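AvrRpt2 (Erwinia amylovora, PDB 6HQZ) is a type III effector of the fire blight pathogen and a papain-like cysteine protease of the C70 family, which probably cleaves proteins inside the host plant cell. Local coordinates at residues R76-S79 / A80-G84. Sequence-based numbering, arbitrary orientation.
Sequences RQFS and ANELG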
ATOM      1  N   ARG A  76      -9.797 -16.736  -5.603  1.00 34.90           N
ATOM      2  CA  ARG A  76      -9.882 -16.155  -6.946  1.00 33.92           C
ATOM      3  C   ARG A  76     -10.617 -14.821  -6.966  1.00 34.09           C
ATOM      4  O   ARG A  76     -11.405 -14.551  -7.886  1.00 32.39           O
ATOM      5  CB  ARG A  76     -10.592 -17.092  -7.911  1.00 36.43           C
ATOM      6  CG  ARG A  76     -10.092 -18.506  -7.971  1.00 40.72           C
ATOM      7  CD  ARG A  76      -8.981 -18.628  -8.952  1.00 42.05           C
ATOM      8  NE  ARG A  76      -9.000 -19.790  -9.862  1.00 44.37           N
ATOM      9  CZ  ARG A  76      -9.682 -19.896 -11.010  1.00 42.61           C
ATOM     10  NH1 ARG A  76     -10.602 -19.034 -11.421  1.00 42.47           N
ATOM     11  NH2 ARG A  76      -9.437 -20.935 -11.745  1.00 45.77           N
ATOM     12  N   GLN A  77     -10.377 -13.988  -5.957  1.00 33.77           N
ATOM     13  CA  GLN A  77     -10.940 -12.658  -5.908  1.00 34.42           C
ATOM     14  C   GLN A  77      -9.997 -11.719  -5.098  1.00 33.57           C
ATOM     15  O   GLN A  77      -9.564 -12.078  -4.032  1.00 34.24           O
ATOM     16  CB  GLN A  77     -12.258 -12.776  -5.180  1.00 40.41           C
ATOM     17  CG  GLN A  77     -13.299 -11.750  -5.474  1.00 44.71           C
ATOM     18  CD  GLN A  77     -14.654 -12.244  -4.995  1.00 50.40           C
ATOM     19  OE1 GLN A  77     -15.508 -12.693  -5.795  1.00 53.73           O
ATOM     20  NE2 GLN A  77     -14.842 -12.223  -3.694  1.00 53.03           N
ATOM     21  N   PHE A  78      -9.699 -10.535  -5.604  1.00 31.24           N
ATOM     22  CA  PHE A  78      -9.029  -9.465  -4.887  1.00 31.91           C
ATOM     23  C   PHE A  78     -10.025  -8.402  -4.479  1.00 32.98           C
ATOM     24  O   PHE A  78     -10.964  -8.065  -5.224  1.00 32.97           O
ATOM     25  CB  PHE A  78      -7.959  -8.771  -5.761  1.00 30.77           C
ATOM     26  CG  PHE A  78      -6.736  -9.581  -5.998  1.00 28.83           C
ATOM     27  CD1 PHE A  78      -5.777  -9.675  -5.058  1.00 31.07           C
ATOM     28  CD2 PHE A  78      -6.547 -10.246  -7.201  1.00 28.13           C
ATOM     29  CE1 PHE A  78      -4.658 -10.446  -5.257  1.00 30.97           C
ATOM     30  CE2 PHE A  78      -5.441 -11.016  -7.418  1.00 26.86           C
ATOM     31  CZ  PHE A  78      -4.475 -11.075  -6.481  1.00 29.95           C
ATOM     32  N   SER A  79      -9.749  -7.780  -3.337  1.00 33.79           N
ATOM     33  CA  SER A  79     -10.449  -6.567  -2.961  1.00 34.65           C
ATOM     34  C   SER A  79      -9.706  -5.348  -3.507  1.00 33.50           C
ATOM     35  O   SER A  79      -8.479  -5.385  -3.784  1.00 31.92           O
ATOM     36  CB  SER A  79     -10.561  -6.475  -1.452  1.00 36.34           C
ATOM     37  OG  SER A  79      -9.264  -6.434  -0.894  1.00 37.15           O
ATOM     38  N   ALA A  80     -10.458  -4.259  -3.643  1.00 35.24           N
ATOM     39  CA  ALA A  80      -9.874  -2.926  -3.890  1.00 34.71           C
ATOM     40  C   ALA A  80      -8.732  -2.640  -2.927  1.00 36.50           C
ATOM     41  O   ALA A  80      -7.642  -2.260  -3.381  1.00 37.04           O
ATOM     42  CB  ALA A  80     -10.947  -1.826  -3.807  1.00 36.43           C
ATOM     43  N   ASN A  81      -8.945  -2.831  -1.625  1.00 37.51           N
ATOM     44  CA  ASN A  81      -7.868  -2.558  -0.670  1.00 39.78           C
ATOM     45  C   ASN A  81      -6.651  -3.459  -0.894  1.00 38.34           C
ATOM     46  O   ASN A  81      -5.517  -3.000  -0.813  1.00 37.74           O
ATOM     47  CB  ASN A  81      -8.326  -2.715   0.783  1.00 42.55           C
ATOM     48  CG  ASN A  81      -9.243  -1.605   1.233  1.00 45.52           C
ATOM     49  OD1 ASN A  81      -9.262  -0.513   0.671  1.00 47.31           O
ATOM     50  ND2 ASN A  81     -10.020  -1.886   2.234  1.00 47.02           N
ATOM     51  N   GLU A  82      -6.876  -4.747  -1.148  1.00 38.15           N
ATOM     52  CA  GLU A  82      -5.723  -5.634  -1.312  1.00 37.81           C
ATOM     53  C   GLU A  82      -4.896  -5.315  -2.538  1.00 35.38           C
ATOM     54  O   GLU A  82      -3.680  -5.310  -2.470  1.00 35.55           O
ATOM     55  CB  GLU A  82      -6.097  -7.124  -1.319  1.00 40.51           C
ATOM     56  CG  GLU A  82      -4.872  -8.041  -1.349  1.00 41.62           C
ATOM     57  CD  GLU A  82      -3.704  -7.713  -0.367  1.00 46.20           C
ATOM     58  OE1 GLU A  82      -3.861  -7.211   0.831  1.00 49.48           O
ATOM     59  OE2 GLU A  82      -2.577  -8.061  -0.780  1.00 46.94           O
ATOM     60  N   LEU A  83      -5.535  -5.063  -3.664  1.00 32.76           N
ATOM     61  CA  LEU A  83      -4.750  -4.569  -4.826  1.00 31.74           C
ATOM     62  C   LEU A  83      -3.929  -3.277  -4.522  1.00 32.07           C
ATOM     63  O   LEU A  83      -2.793  -3.121  -4.960  1.00 31.56           O
ATOM     64  CB  LEU A  83      -5.640  -4.337  -6.017  1.00 29.51           C
ATOM     65  CG  LEU A  83      -6.143  -5.671  -6.627  1.00 28.88           C
ATOM     66  CD1 LEU A  83      -7.211  -5.368  -7.687  1.00 28.44           C
ATOM     67  CD2 LEU A  83      -5.000  -6.501  -7.186  1.00 27.75           C
ATOM     68  N   GLY A  84      -4.535  -2.359  -3.781  1.00 34.57           N
ATOM     69  CA  GLY A  84      -3.849  -1.124  -3.379  1.00 35.09           C
ATOM     70  C   GLY A  84      -2.630  -1.409  -2.521  1.00 36.97           C
ATOM     71  O   GLY A  84      -1.532  -0.858  -2.730  1.00 35.86           O
TER
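S79 is the N-cap of helix 80-90, and its hydroxyl OG accepts the backbone N-H of E82 at 2.9 Å. The bond is somewhat bent, 154° at the hydrogen. With chi1 at 61°, OG lies between the residue's own backbone N and carbonyl carbon, which points it at the open N-H groups at the start of the helix and brings it 3.3 Å from E82 CB. The carbonyl of the same serine starts the helical bonding: S79 O receives L83 N at 3.0 Å, almost straight at 176°. One residue thus engages two N-H groups of the opening turn, one through its side chain and one through its main chain.

Immediately before the cap, F78 sets its side chain against L83, the two crossing at about a right angle. Methyl CD2 of L83 sits over one face of the ring in a CH-pi contact, 4.0 Å from the centroid and displaced toward the rim, while L83 CG packs 3.7 Å from F78 CB. This apolar contact from N' to N4 is the hydrophobic staple that often accompanies a capped helix start. E82 comes to the ring differently, with E82 CG at the edge, 4.2 Å from F78 CD1; its chain then bends at chi2, and OE1 bonds to N85 one turn further along the helix.

The F78-L83 pair is buried between helix 80-90 and its neighbours: both side chains touch F137 of helix 134-140 and M149 of strand 149-152, and L83 also reaches I112 of the central strand 104-113. N138 of helix 134-140 accepts the backbone N-H of F78, tying the incoming loop to that second helix.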